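Side-chain contacts in programmed Cell Death Protein 5 Homolog (Leishmania major, PDB 6VMT), which is a PDCD5-family protein that probably binds DNA: residues V8-E12 with E13-Q17; N38-R41 with A42-A46; Q64-E67 with M68-Q72; P81-S84 with D85-R89. One frame throughout, in Å; residues are numbered along the deposited sequence.

Contact 1: V8-E12 with E13-Q17; sequences VPISE and EQAQQ
Ser11 turns its hydroxyl forward over the first turn of helix 12-43, where OG accepts a hydrogen bond from Glu13 N at 3.0 Å. The N-H...O angle of 139° shows a bent rather than a straight bond. Chi1 of Ser11 is 163°, which sets OG beside its own carbonyl carbon and carries it round to the amide two residues on. This is an N-cap: a side-chain oxygen receives an amide hydrogen that lies too early in the helix to find a carbonyl one turn back.

Ile10, the residue before the cap, reaches over the same turn with the end of its chain. Its CD1 lies 3.7 Å from Ala15 CB, a methyl-to-methyl contact, and the CG of Gln14 stands at 4.2 Å from CD1 at the margin. Chi1 of Ile10 is 107°, away from any staggered position, and an extended chi2 then sends CD1 forward along the helix.

Regular helical bonding starts at once, with Ala15 N donating to Ser11 O at 3.2 Å and Gln16 N to Glu12 O at 3.1 Å. Glu12 and Glu13 both extend their carboxylates away from these bonds. Two acidic side chains at the amino end of a helix would be expected to interact favourably with its dipole, so the chemistry is consistent with a helix start stabilised by the serine cap and perhaps by the acidic side chains.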
ATOM      1  N   VAL A   8     -15.652   0.952 -39.574  1.00137.43           N
ATOM      2  CA  VAL A   8     -15.708   2.217 -40.382  1.00147.47           C
ATOM      3  C   VAL A   8     -15.066   3.354 -39.584  1.00153.17           C
ATOM      4  O   VAL A   8     -14.048   3.886 -40.022  1.00144.51           O
ATOM      5  CB  VAL A   8     -17.145   2.547 -40.858  1.00146.93           C
ATOM      6  CG1 VAL A   8     -17.327   4.021 -41.203  1.00133.07           C
ATOM      7  CG2 VAL A   8     -17.564   1.671 -42.036  1.00139.77           C
ATOM      8  N   PRO A   9     -15.598   3.764 -38.401  1.00159.15           N
ATOM      9  CA  PRO A   9     -15.130   4.973 -37.719  1.00149.25           C
ATOM     10  C   PRO A   9     -13.642   4.946 -37.335  1.00145.46           C
ATOM     11  O   PRO A   9     -13.024   5.985 -37.515  1.00140.00           O
ATOM     12  CB  PRO A   9     -15.988   5.084 -36.448  1.00142.48           C
ATOM     13  CG  PRO A   9     -16.539   3.691 -36.245  1.00140.90           C
ATOM     14  CD  PRO A   9     -16.668   3.103 -37.639  1.00151.05           C
ATOM     15  N   ILE A  10     -13.123   3.810 -36.829  1.00136.17           N
ATOM     16  CA  ILE A  10     -11.719   3.693 -36.309  1.00114.16           C
ATOM     17  C   ILE A  10     -10.971   2.584 -37.052  1.00101.47           C
ATOM     18  O   ILE A  10     -11.573   1.541 -37.389  1.00 89.00           O
ATOM     19  CB  ILE A  10     -11.645   3.530 -34.769  1.00106.15           C
ATOM     20  CG1 ILE A  10     -11.276   2.119 -34.302  1.00 99.79           C
ATOM     21  CG2 ILE A  10     -12.928   4.017 -34.114  1.00104.75           C
ATOM     22  CD1 ILE A  10     -10.756   2.069 -32.876  1.00 95.75           C
ATOM     23  N   SER A  11      -9.682   2.837 -37.270  1.00 95.65           N
ATOM     24  CA  SER A  11      -8.760   2.011 -38.083  1.00100.60           C
ATOM     25  C   SER A  11      -8.513   0.676 -37.382  1.00 97.50           C
ATOM     26  O   SER A  11      -8.736   0.587 -36.174  1.00 96.94           O
ATOM     27  CB  SER A  11      -7.473   2.764 -38.338  1.00109.21           C
ATOM     28  OG  SER A  11      -6.437   1.886 -38.762  1.00123.62           O
ATOM     29  N   GLU A  12      -8.051  -0.318 -38.136  1.00103.80           N
ATOM     30  CA  GLU A  12      -7.542  -1.606 -37.605  1.00 94.92           C
ATOM     31  C   GLU A  12      -6.339  -1.323 -36.702  1.00 95.41           C
ATOM     32  O   GLU A  12      -6.274  -1.931 -35.632  1.00101.94           O
ATOM     33  CB  GLU A  12      -7.175  -2.533 -38.760  1.00 91.44           C
ATOM     34  CG  GLU A  12      -7.074  -3.987 -38.363  1.00 97.20           C
ATOM     35  CD  GLU A  12      -6.626  -4.920 -39.477  1.00101.06           C
ATOM     36  OE1 GLU A  12      -6.619  -4.501 -40.663  1.00 96.79           O
ATOM     37  OE2 GLU A  12      -6.284  -6.075 -39.158  1.00 95.05           O
ATOM     38  N   GLU A  13      -5.443  -0.418 -37.110  1.00 99.91           N
ATOM     39  CA  GLU A  13      -4.231  -0.037 -36.336  1.00106.90           C
ATOM     40  C   GLU A  13      -4.662   0.671 -35.048  1.00 99.57           C
ATOM     41  O   GLU A  13      -4.115   0.350 -33.985  1.00 98.12           O
ATOM     42  CB  GLU A  13      -3.292   0.867 -37.143  1.00124.22           C
ATOM     43  CG  GLU A  13      -1.965   1.159 -36.444  1.00133.15           C
ATOM     44  CD  GLU A  13      -1.106   2.255 -37.061  1.00139.65           C
ATOM     45  OE1 GLU A  13      -1.603   3.400 -37.154  1.00136.02           O
ATOM     46  OE2 GLU A  13       0.065   1.968 -37.436  1.00127.33           O
ATOM     47  N   GLN A  14      -5.602   1.608 -35.132  1.00100.50           N
ATOM     48  CA  GLN A  14      -5.989   2.444 -33.964  1.00101.69           C
ATOM     49  C   GLN A  14      -6.636   1.548 -32.896  1.00 94.60           C
ATOM     50  O   GLN A  14      -6.445   1.821 -31.704  1.00106.16           O
ATOM     51  CB  GLN A  14      -6.897   3.601 -34.395  1.00111.10           C
ATOM     52  CG  GLN A  14      -7.371   4.495 -33.249  1.00106.02           C
ATOM     53  CD  GLN A  14      -6.278   5.351 -32.656  1.00105.41           C
ATOM     54  OE1 GLN A  14      -5.474   5.953 -33.367  1.00109.03           O
ATOM     55  NE2 GLN A  14      -6.254   5.423 -31.335  1.00102.07           N
ATOM     56  N   ALA A  15      -7.385   0.524 -33.299  1.00 89.11           N
ATOM     57  CA  ALA A  15      -8.027  -0.441 -32.377  1.00 85.79           C
ATOM     58  C   ALA A  15      -6.960  -1.374 -31.800  1.00 87.40           C
ATOM     59  O   ALA A  15      -7.117  -1.831 -30.664  1.00 84.24           O
ATOM     60  CB  ALA A  15      -9.079  -1.225 -33.105  1.00 83.37           C
ATOM     61  N   GLN A  16      -5.929  -1.665 -32.598  1.00 95.88           N
ATOM     62  CA  GLN A  16      -4.747  -2.475 -32.209  1.00 95.62           C
ATOM     63  C   GLN A  16      -3.999  -1.727 -31.104  1.00 95.27           C
ATOM     64  O   GLN A  16      -3.332  -2.403 -30.297  1.00 98.45           O
ATOM     65  CB  GLN A  16      -3.903  -2.787 -33.451  1.00106.22           C
ATOM     66  CG  GLN A  16      -2.408  -2.944 -33.212  1.00117.37           C
ATOM     67  CD  GLN A  16      -1.637  -2.916 -34.512  1.00136.32           C
ATOM     68  OE1 GLN A  16      -2.100  -3.397 -35.548  1.00142.74           O
ATOM     69  NE2 GLN A  16      -0.447  -2.337 -34.468  1.00149.55           N
ATOM     70  N   GLN A  17      -4.136  -0.397 -31.062  1.00 88.69           N
ATOM     71  CA  GLN A  17      -3.445   0.485 -30.088  1.00 84.29           C
ATOM     72  C   GLN A  17      -4.242   0.559 -28.785  1.00 75.97           C
ATOM     73  O   GLN A  17      -3.616   0.749 -27.744  1.00 91.25           O
ATOM     74  CB  GLN A  17      -3.223   1.890 -30.653  1.00 94.16           C
ATOM     75  CG  GLN A  17      -2.037   1.980 -31.600  1.00 99.36           C
ATOM     76  CD  GLN A  17      -1.639   3.405 -31.904  1.00114.93           C
ATOM     77  OE1 GLN A  17      -1.744   4.295 -31.057  1.00121.06           O
ATOM     78  NE2 GLN A  17      -1.163   3.628 -33.119  1.00112.58           N
TER

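Contact 2: N38-R41 with A42-A46; sequences NMLR and AFVSA
Phe43 sets its ring against the carbonyl of Met39, one turn earlier on the helix, and this is the tight part of the contact. Met39 O stands 2.9 Å above the ring plane, offset toward the rim at CG, and all six ring atoms lie within 4.2 Å of it; chi1 of Phe43, -70°, keeps CG beside its own backbone N and thus close to that oxygen. Further out the side chains meet more lightly, Met39 CB to Phe43 CE2 being 4.2 Å.

The buried part is the pair Leu40 and Val44, whose side chains run alongside each other in the same direction, with Leu40 CD2 4.0 Å from Val44 CG2. Beneath them Val44 N donates to Leu40 O at 3.0 Å. This is the carboxyl end of helix 12-43: Val44 is the first residue to leave helical backbone angles, and Ser45 follows as N-cap of helix 46-75, so the chain passes almost directly from one helix into the next. Leu40 rests on Glu67 and Val44 on Ile70 of that second helix.

The solvent side is looser. Ala42 N donates to Asn38 O at 3.2 Å, and Ala42 CB lies 3.6 Å from the same oxygen. Arg41 is exposed, and its extended chain leads away from the following segment.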
ATOM      1  N   ASN A  38       6.715  -6.394  -2.482  1.00 62.44           N
ATOM      2  CA  ASN A  38       8.163  -6.637  -2.290  1.00 63.23           C
ATOM      3  C   ASN A  38       8.704  -5.628  -1.285  1.00 56.80           C
ATOM      4  O   ASN A  38       9.472  -6.000  -0.406  1.00 68.61           O
ATOM      5  CB  ASN A  38       8.949  -6.527  -3.597  1.00 73.41           C
ATOM      6  CG  ASN A  38       8.742  -7.704  -4.521  1.00 75.78           C
ATOM      7  OD1 ASN A  38       8.057  -8.669  -4.181  1.00 79.00           O
ATOM      8  ND2 ASN A  38       9.315  -7.611  -5.706  1.00 81.77           N
ATOM      9  N   MET A  39       8.345  -4.369  -1.452  1.00 51.02           N
ATOM     10  CA  MET A  39       8.831  -3.281  -0.581  1.00 42.55           C
ATOM     11  C   MET A  39       8.474  -3.633   0.868  1.00 48.38           C
ATOM     12  O   MET A  39       9.350  -3.549   1.710  1.00 65.62           O
ATOM     13  CB  MET A  39       8.213  -1.963  -1.037  1.00 40.45           C
ATOM     14  CG  MET A  39       8.869  -1.379  -2.251  1.00 39.06           C
ATOM     15  SD  MET A  39       8.273   0.320  -2.490  1.00 38.40           S
ATOM     16  CE  MET A  39       8.907   0.877  -4.077  1.00 69.33           C
ATOM     17  N   LEU A  40       7.278  -4.143   1.137  1.00 49.95           N
ATOM     18  CA  LEU A  40       6.845  -4.547   2.503  1.00 51.20           C
ATOM     19  C   LEU A  40       7.517  -5.828   2.955  1.00 52.17           C
ATOM     20  O   LEU A  40       7.734  -5.936   4.151  1.00 76.20           O
ATOM     21  CB  LEU A  40       5.334  -4.762   2.550  1.00 54.15           C
ATOM     22  CG  LEU A  40       4.483  -3.510   2.407  1.00 55.78           C
ATOM     23  CD1 LEU A  40       3.017  -3.885   2.387  1.00 60.62           C
ATOM     24  CD2 LEU A  40       4.758  -2.538   3.543  1.00 67.38           C
ATOM     25  N   ARG A  41       7.764  -6.800   2.080  1.00 63.00           N
ATOM     26  CA  ARG A  41       8.473  -8.053   2.483  1.00 68.33           C
ATOM     27  C   ARG A  41       9.822  -7.663   3.094  1.00 62.80           C
ATOM     28  O   ARG A  41      10.175  -8.230   4.123  1.00 75.20           O
ATOM     29  CB  ARG A  41       8.732  -9.006   1.312  1.00 78.12           C
ATOM     30  CG  ARG A  41       7.565  -9.901   0.923  1.00 94.94           C
ATOM     31  CD  ARG A  41       7.636 -10.368  -0.532  1.00112.99           C
ATOM     32  NE  ARG A  41       7.014 -11.671  -0.724  1.00127.67           N
ATOM     33  CZ  ARG A  41       7.556 -12.836  -0.354  1.00151.04           C
ATOM     34  NH1 ARG A  41       8.746 -12.874   0.232  1.00153.83           N
ATOM     35  NH2 ARG A  41       6.898 -13.964  -0.569  1.00146.48           N
ATOM     36  N   ALA A  42      10.506  -6.686   2.491  1.00 56.53           N
ATOM     37  CA  ALA A  42      11.890  -6.256   2.804  1.00 52.94           C
ATOM     38  C   ALA A  42      11.941  -5.367   4.047  1.00 55.21           C
ATOM     39  O   ALA A  42      12.988  -5.390   4.747  1.00 55.51           O
ATOM     40  CB  ALA A  42      12.442  -5.502   1.629  1.00 49.89           C
ATOM     41  N   PHE A  43      10.889  -4.565   4.237  1.00 55.96           N
ATOM     42  CA  PHE A  43      10.840  -3.419   5.178  1.00 57.17           C
ATOM     43  C   PHE A  43      10.251  -3.875   6.505  1.00 59.44           C
ATOM     44  O   PHE A  43      10.732  -3.427   7.569  1.00 59.72           O
ATOM     45  CB  PHE A  43       9.979  -2.278   4.632  1.00 50.73           C
ATOM     46  CG  PHE A  43      10.549  -1.527   3.450  1.00 50.55           C
ATOM     47  CD1 PHE A  43      11.792  -1.837   2.925  1.00 51.32           C
ATOM     48  CD2 PHE A  43       9.852  -0.474   2.888  1.00 46.79           C
ATOM     49  CE1 PHE A  43      12.310  -1.118   1.862  1.00 50.40           C
ATOM     50  CE2 PHE A  43      10.379   0.257   1.840  1.00 50.90           C
ATOM     51  CZ  PHE A  43      11.604  -0.071   1.321  1.00 51.73           C
ATOM     52  N   VAL A  44       9.230  -4.727   6.430  1.00 57.38           N
ATOM     53  CA  VAL A  44       8.374  -5.088   7.596  1.00 58.99           C
ATOM     54  C   VAL A  44       8.621  -6.559   7.894  1.00 54.97           C
ATOM     55  O   VAL A  44       8.869  -7.305   6.958  1.00 71.69           O
ATOM     56  CB  VAL A  44       6.893  -4.775   7.317  1.00 52.29           C
ATOM     57  CG1 VAL A  44       5.993  -5.089   8.487  1.00 50.13           C
ATOM     58  CG2 VAL A  44       6.717  -3.324   6.957  1.00 64.09           C
ATOM     59  N   SER A  45       8.582  -6.936   9.160  1.00 61.27           N
ATOM     60  CA  SER A  45       8.793  -8.334   9.613  1.00 63.76           C
ATOM     61  C   SER A  45       7.532  -9.144   9.312  1.00 61.06           C
ATOM     62  O   SER A  45       6.499  -8.550   8.959  1.00 72.79           O
ATOM     63  CB  SER A  45       9.123  -8.377  11.066  1.00 63.63           C
ATOM     64  OG  SER A  45       7.985  -7.984  11.804  1.00 64.38           O
ATOM     65  N   ALA A  46       7.620 -10.457   9.458  1.00 61.99           N
ATOM     66  CA  ALA A  46       6.606 -11.420   8.981  1.00 59.74           C
ATOM     67  C   ALA A  46       5.375 -11.313   9.872  1.00 67.41           C
ATOM     68  O   ALA A  46       4.266 -11.198   9.339  1.00 73.81           O
ATOM     69  CB  ALA A  46       7.202 -12.794   8.992  1.00 61.32           C
TER

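Contact 3: Q64-E67 with M68-Q72; sequences QAVE and MHIIQ
Helix 46-75 is the middle member of the protein's helical bundle, and residues 64-72 form two of its turns, packed between helices 12-43 and 85-103. Across them Val66 and Ile70 make the apolar contact, their side chains crossing obliquely with Val66 CG1 3.4 Å from Ile70 CD1. Chi1 of Val66 is 159°, which places CG1 beside its carbonyl carbon and on the side from which the isoleucine arrives. Both residues are buried and both also lie on Leu91 of helix 85-103.

The backbone beneath is regular. Met68 N donates to Gln64 O at 3.0 Å, and Ile70 N to Val66 O at 2.7 Å. His69 N reaches Ala65 O at 3.2 Å.

Glu67 belongs to another face of the helix. Its chain is extended beyond CG and touches Lys36 of helix 12-43, while Ile71 lies against Met39 of that helix. Between Glu67 and Ile71 the side-chain contact is with the backbone: Ile71, with CG1 beside its own backbone N, sets that atom 3.2 Å from Glu67 O, the same oxygen that accepts from Ile71 N at 3.0 Å.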
ATOM      1  N   GLN A  64      -3.651   0.425   5.580  1.00 69.47           N
ATOM      2  CA  GLN A  64      -3.097   1.068   4.367  1.00 72.92           C
ATOM      3  C   GLN A  64      -2.368   2.355   4.747  1.00 64.19           C
ATOM      4  O   GLN A  64      -1.329   2.622   4.142  1.00 73.61           O
ATOM      5  CB  GLN A  64      -4.202   1.333   3.351  1.00 93.30           C
ATOM      6  CG  GLN A  64      -3.841   2.398   2.327  1.00106.98           C
ATOM      7  CD  GLN A  64      -4.871   2.495   1.231  1.00108.32           C
ATOM      8  OE1 GLN A  64      -5.401   1.488   0.761  1.00109.99           O
ATOM      9  NE2 GLN A  64      -5.157   3.717   0.816  1.00111.73           N
ATOM     10  N   ALA A  65      -2.874   3.140   5.695  1.00 65.85           N
ATOM     11  CA  ALA A  65      -2.209   4.406   6.110  1.00 69.43           C
ATOM     12  C   ALA A  65      -0.819   4.111   6.700  1.00 67.19           C
ATOM     13  O   ALA A  65       0.089   4.944   6.553  1.00 77.14           O
ATOM     14  CB  ALA A  65      -3.071   5.184   7.074  1.00 69.22           C
ATOM     15  N   VAL A  66      -0.646   2.959   7.340  1.00 62.54           N
ATOM     16  CA  VAL A  66       0.641   2.557   7.976  1.00 59.23           C
ATOM     17  C   VAL A  66       1.628   2.176   6.870  1.00 54.69           C
ATOM     18  O   VAL A  66       2.724   2.736   6.855  1.00 60.87           O
ATOM     19  CB  VAL A  66       0.412   1.410   8.979  1.00 62.97           C
ATOM     20  CG1 VAL A  66       1.681   0.635   9.272  1.00 64.84           C
ATOM     21  CG2 VAL A  66      -0.194   1.928  10.267  1.00 67.42           C
ATOM     22  N   GLU A  67       1.237   1.235   6.006  1.00 53.15           N
ATOM     23  CA  GLU A  67       2.012   0.767   4.839  1.00 48.31           C
ATOM     24  C   GLU A  67       2.511   1.997   4.080  1.00 44.06           C
ATOM     25  O   GLU A  67       3.699   2.100   3.861  1.00 50.51           O
ATOM     26  CB  GLU A  67       1.134  -0.146   3.987  1.00 59.34           C
ATOM     27  CG  GLU A  67       0.790  -1.507   4.613  1.00 58.95           C
ATOM     28  CD  GLU A  67      -0.088  -2.408   3.726  1.00 74.38           C
ATOM     29  OE1 GLU A  67      -0.503  -1.958   2.621  1.00 82.07           O
ATOM     30  OE2 GLU A  67      -0.379  -3.565   4.118  1.00 82.22           O
ATOM     31  N   MET A  68       1.665   2.969   3.780  1.00 50.67           N
ATOM     32  CA  MET A  68       2.125   4.223   3.119  1.00 52.61           C
ATOM     33  C   MET A  68       3.255   4.813   3.939  1.00 48.16           C
ATOM     34  O   MET A  68       4.207   5.289   3.382  1.00 64.30           O
ATOM     35  CB  MET A  68       1.037   5.300   3.033  1.00 62.95           C
ATOM     36  CG  MET A  68       0.191   5.270   1.738  1.00 80.86           C
ATOM     37  SD  MET A  68      -1.308   6.360   1.783  1.00 71.36           S
ATOM     38  CE  MET A  68      -0.539   7.980   1.782  1.00 83.02           C
ATOM     39  N   HIS A  69       3.057   4.927   5.234  1.00 60.00           N
ATOM     40  CA  HIS A  69       3.995   5.648   6.119  1.00 56.12           C
ATOM     41  C   HIS A  69       5.301   4.865   6.185  1.00 50.58           C
ATOM     42  O   HIS A  69       6.350   5.488   6.043  1.00 50.94           O
ATOM     43  CB  HIS A  69       3.425   5.829   7.521  1.00 56.38           C
ATOM     44  CG  HIS A  69       4.386   6.497   8.445  1.00 57.66           C
ATOM     45  ND1 HIS A  69       4.650   7.863   8.388  1.00 62.63           N
ATOM     46  CD2 HIS A  69       5.180   5.995   9.405  1.00 49.72           C
ATOM     47  CE1 HIS A  69       5.546   8.170   9.297  1.00 58.68           C
ATOM     48  NE2 HIS A  69       5.885   7.034   9.930  1.00 54.65           N
ATOM     49  N   ILE A  70       5.230   3.561   6.441  1.00 48.31           N
ATOM     50  CA  ILE A  70       6.448   2.711   6.588  1.00 48.45           C
ATOM     51  C   ILE A  70       7.275   2.858   5.320  1.00 49.12           C
ATOM     52  O   ILE A  70       8.463   3.051   5.412  1.00 60.88           O
ATOM     53  CB  ILE A  70       6.070   1.250   6.812  1.00 49.64           C
ATOM     54  CG1 ILE A  70       5.502   1.023   8.207  1.00 51.81           C
ATOM     55  CG2 ILE A  70       7.255   0.358   6.516  1.00 52.52           C
ATOM     56  CD1 ILE A  70       4.792  -0.278   8.360  1.00 51.26           C
ATOM     57  N   ILE A  71       6.640   2.794   4.164  1.00 49.86           N
ATOM     58  CA  ILE A  71       7.371   2.852   2.881  1.00 48.10           C
ATOM     59  C   ILE A  71       8.028   4.218   2.746  1.00 46.80           C
ATOM     60  O   ILE A  71       9.241   4.246   2.518  1.00 54.76           O
ATOM     61  CB  ILE A  71       6.415   2.579   1.732  1.00 51.73           C
ATOM     62  CG1 ILE A  71       5.925   1.143   1.797  1.00 55.97           C
ATOM     63  CG2 ILE A  71       7.084   2.908   0.416  1.00 61.21           C
ATOM     64  CD1 ILE A  71       4.920   0.827   0.741  1.00 58.46           C
ATOM     65  N   GLN A  72       7.274   5.312   2.821  1.00 46.47           N
ATOM     66  CA  GLN A  72       7.885   6.661   2.648  1.00 51.91           C
ATOM     67  C   GLN A  72       9.019   6.788   3.665  1.00 50.40           C
ATOM     68  O   GLN A  72      10.067   7.288   3.291  1.00 72.07           O
ATOM     69  CB  GLN A  72       6.863   7.813   2.697  1.00 57.83           C
ATOM     70  CG  GLN A  72       6.279   8.134   4.069  1.00 76.41           C
ATOM     71  CD  GLN A  72       7.062   9.086   4.957  1.00 79.98           C
ATOM     72  OE1 GLN A  72       7.756   9.990   4.499  1.00 86.76           O
ATOM     73  NE2 GLN A  72       6.933   8.908   6.265  1.00 73.51           N
TER

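Contact 4: P81-S84 with D85-R89; sequences PPVS and DDTVR
Ser84 OG and Thr87 meet through two hydrogen bonds at the start of helix 85-103. OG accepts from Thr87 N at 3.2 Å, with an N-H...O angle of 150°, and also from Thr87 OG1 at 2.8 Å, so one serine oxygen serves both the amide and the hydroxyl of the same residue. Chi1 of Ser84, 59°, puts OG between the backbone N and the carbonyl carbon, from where it faces the first turn. The bond to Thr87 N is the N-cap bond of the helix.

The carbonyl of Ser84 is used as well. Val88 N donates to Ser84 O at 3.1 Å, in the carbonyl plane, the first regular bond of the helix; Thr87 N lies 3.0 Å from the same oxygen, but its 123° angle makes that bond weak. The amide of Thr87 is thus shared unequally, with the straighter path leading to the hydroxyl. Asp85 turns its carboxylate away from the cap, and its OD1 is satisfied by a salt bridge to Arg51.

Beside the polar cap, Val83 CG1 touches Thr87 CB at 3.9 Å, the two side chains crossing at about a right angle, and approaches Val88 CG2 at 4.3 Å. Val83, in the loop, exchanges backbone hydrogen bonds with Phe43 and Ser45 at the end of helix 12-43, while Val88, in the first turn of helix 85-103, lies on Arg51 and Leu52 of helix 46-75.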
ATOM      1  N   PRO A  81      14.608  -0.552   8.885  1.00 62.53           N
ATOM      2  CA  PRO A  81      14.061  -1.853   8.530  1.00 58.82           C
ATOM      3  C   PRO A  81      14.932  -2.955   9.107  1.00 61.55           C
ATOM      4  O   PRO A  81      16.114  -2.741   9.330  1.00 66.93           O
ATOM      5  CB  PRO A  81      14.103  -1.867   7.007  1.00 55.58           C
ATOM      6  CG  PRO A  81      15.231  -0.939   6.647  1.00 57.85           C
ATOM      7  CD  PRO A  81      15.334   0.067   7.772  1.00 62.45           C
ATOM      8  N   PRO A  82      14.388  -4.163   9.366  1.00 73.39           N
ATOM      9  CA  PRO A  82      12.980  -4.466   9.152  1.00 70.75           C
ATOM     10  C   PRO A  82      12.187  -4.032  10.388  1.00 66.01           C
ATOM     11  O   PRO A  82      12.681  -4.125  11.502  1.00 68.94           O
ATOM     12  CB  PRO A  82      12.990  -5.979   8.993  1.00 75.86           C
ATOM     13  CG  PRO A  82      14.026  -6.391  10.009  1.00 81.17           C
ATOM     14  CD  PRO A  82      15.092  -5.310   9.952  1.00 79.42           C
ATOM     15  N   VAL A  83      10.976  -3.552  10.146  1.00 55.80           N
ATOM     16  CA  VAL A  83      10.118  -2.889  11.159  1.00 46.00           C
ATOM     17  C   VAL A  83       9.385  -3.996  11.916  1.00 51.85           C
ATOM     18  O   VAL A  83       8.730  -4.843  11.261  1.00 51.68           O
ATOM     19  CB  VAL A  83       9.188  -1.903  10.432  1.00 44.03           C
ATOM     20  CG1 VAL A  83       8.104  -1.321  11.293  1.00 43.75           C
ATOM     21  CG2 VAL A  83       9.977  -0.796   9.788  1.00 46.82           C
ATOM     22  N   SER A  84       9.521  -3.997  13.247  1.00 65.77           N
ATOM     23  CA  SER A  84       9.015  -5.025  14.201  1.00 60.25           C
ATOM     24  C   SER A  84       7.488  -4.997  14.265  1.00 60.62           C
ATOM     25  O   SER A  84       6.946  -3.912  14.081  1.00 69.84           O
ATOM     26  CB  SER A  84       9.589  -4.747  15.560  1.00 65.93           C
ATOM     27  OG  SER A  84       9.220  -3.443  15.996  1.00 63.52           O
ATOM     28  N   ASP A  85       6.831  -6.121  14.597  1.00 71.90           N
ATOM     29  CA  ASP A  85       5.373  -6.199  14.919  1.00 75.88           C
ATOM     30  C   ASP A  85       5.012  -5.142  15.971  1.00 77.00           C
ATOM     31  O   ASP A  85       3.963  -4.499  15.849  1.00 72.76           O
ATOM     32  CB  ASP A  85       5.003  -7.589  15.443  1.00 84.55           C
ATOM     33  CG  ASP A  85       3.564  -7.750  15.919  1.00 87.66           C
ATOM     34  OD1 ASP A  85       2.661  -7.544  15.098  1.00 94.48           O
ATOM     35  OD2 ASP A  85       3.358  -8.100  17.109  1.00 84.29           O
ATOM     36  N   ASP A  86       5.884  -4.973  16.962  1.00 83.90           N
ATOM     37  CA  ASP A  86       5.725  -4.024  18.093  1.00 83.80           C
ATOM     38  C   ASP A  86       5.568  -2.606  17.534  1.00 66.16           C
ATOM     39  O   ASP A  86       4.716  -1.877  18.016  1.00 78.43           O
ATOM     40  CB  ASP A  86       6.896  -4.154  19.077  1.00108.23           C
ATOM     41  CG  ASP A  86       7.392  -5.581  19.328  1.00135.41           C
ATOM     42  OD1 ASP A  86       7.702  -6.302  18.335  1.00128.21           O
ATOM     43  OD2 ASP A  86       7.490  -5.967  20.517  1.00151.85           O
ATOM     44  N   THR A  87       6.366  -2.216  16.545  1.00 70.37           N
ATOM     45  CA  THR A  87       6.284  -0.872  15.902  1.00 63.89           C
ATOM     46  C   THR A  87       5.041  -0.788  15.015  1.00 66.24           C
ATOM     47  O   THR A  87       4.413   0.287  14.977  1.00 68.33           O
ATOM     48  CB  THR A  87       7.525  -0.536  15.068  1.00 65.24           C
ATOM     49  OG1 THR A  87       8.730  -0.722  15.814  1.00 63.05           O
ATOM     50  CG2 THR A  87       7.500   0.896  14.596  1.00 62.26           C
ATOM     51  N   VAL A  88       4.690  -1.868  14.313  1.00 65.14           N
ATOM     52  CA  VAL A  88       3.440  -1.912  13.503  1.00 61.48           C
ATOM     53  C   VAL A  88       2.256  -1.633  14.437  1.00 64.42           C
ATOM     54  O   VAL A  88       1.519  -0.650  14.201  1.00 69.34           O
ATOM     55  CB  VAL A  88       3.292  -3.260  12.781  1.00 64.41           C
ATOM     56  CG1 VAL A  88       1.908  -3.434  12.182  1.00 63.89           C
ATOM     57  CG2 VAL A  88       4.359  -3.433  11.712  1.00 65.62           C
ATOM     58  N   ARG A  89       2.106  -2.459  15.472  1.00 60.94           N
ATOM     59  CA  ARG A  89       1.004  -2.367  16.473  1.00 64.85           C
ATOM     60  C   ARG A  89       0.924  -0.925  16.973  1.00 53.43           C
ATOM     61  O   ARG A  89      -0.148  -0.343  16.903  1.00 63.61           O
ATOM     62  CB  ARG A  89       1.238  -3.415  17.561  1.00 77.75           C
ATOM     63  CG  ARG A  89       0.997  -2.936  18.980  1.00 88.57           C
ATOM     64  CD  ARG A  89       0.820  -4.062  19.985  1.00 92.83           C
ATOM     65  NE  ARG A  89       0.146  -3.525  21.166  1.00116.48           N
ATOM     66  CZ  ARG A  89      -1.130  -3.094  21.228  1.00118.58           C
ATOM     67  NH1 ARG A  89      -1.936  -3.135  20.179  1.00115.39           N
ATOM     68  NH2 ARG A  89      -1.605  -2.618  22.364  1.00120.77           N
TER

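Contact 1 is a surface contact, its centre about 37 Å from the centre of the chain, whereas the centre of contact 3 lies about 7 Å from it. No residue touching in contact 1 is buried; contacts 2, 3 and 4 are partly buried, with two buried residues each. Contacts 1 and 2 lie toward the two ends of helix 12-43, their centres about 44 Å apart. Contacts 2 and 3 touch directly, Phe43 CE2 packing 4.1 Å from Ile71 CA, while contacts 2 and 4 are joined by backbone. Serine caps mark contacts 1 and 4, one exposed and the other partly buried beside valines; contact 3 is mid-helix, and contact 2 closes its helix where the chain turns.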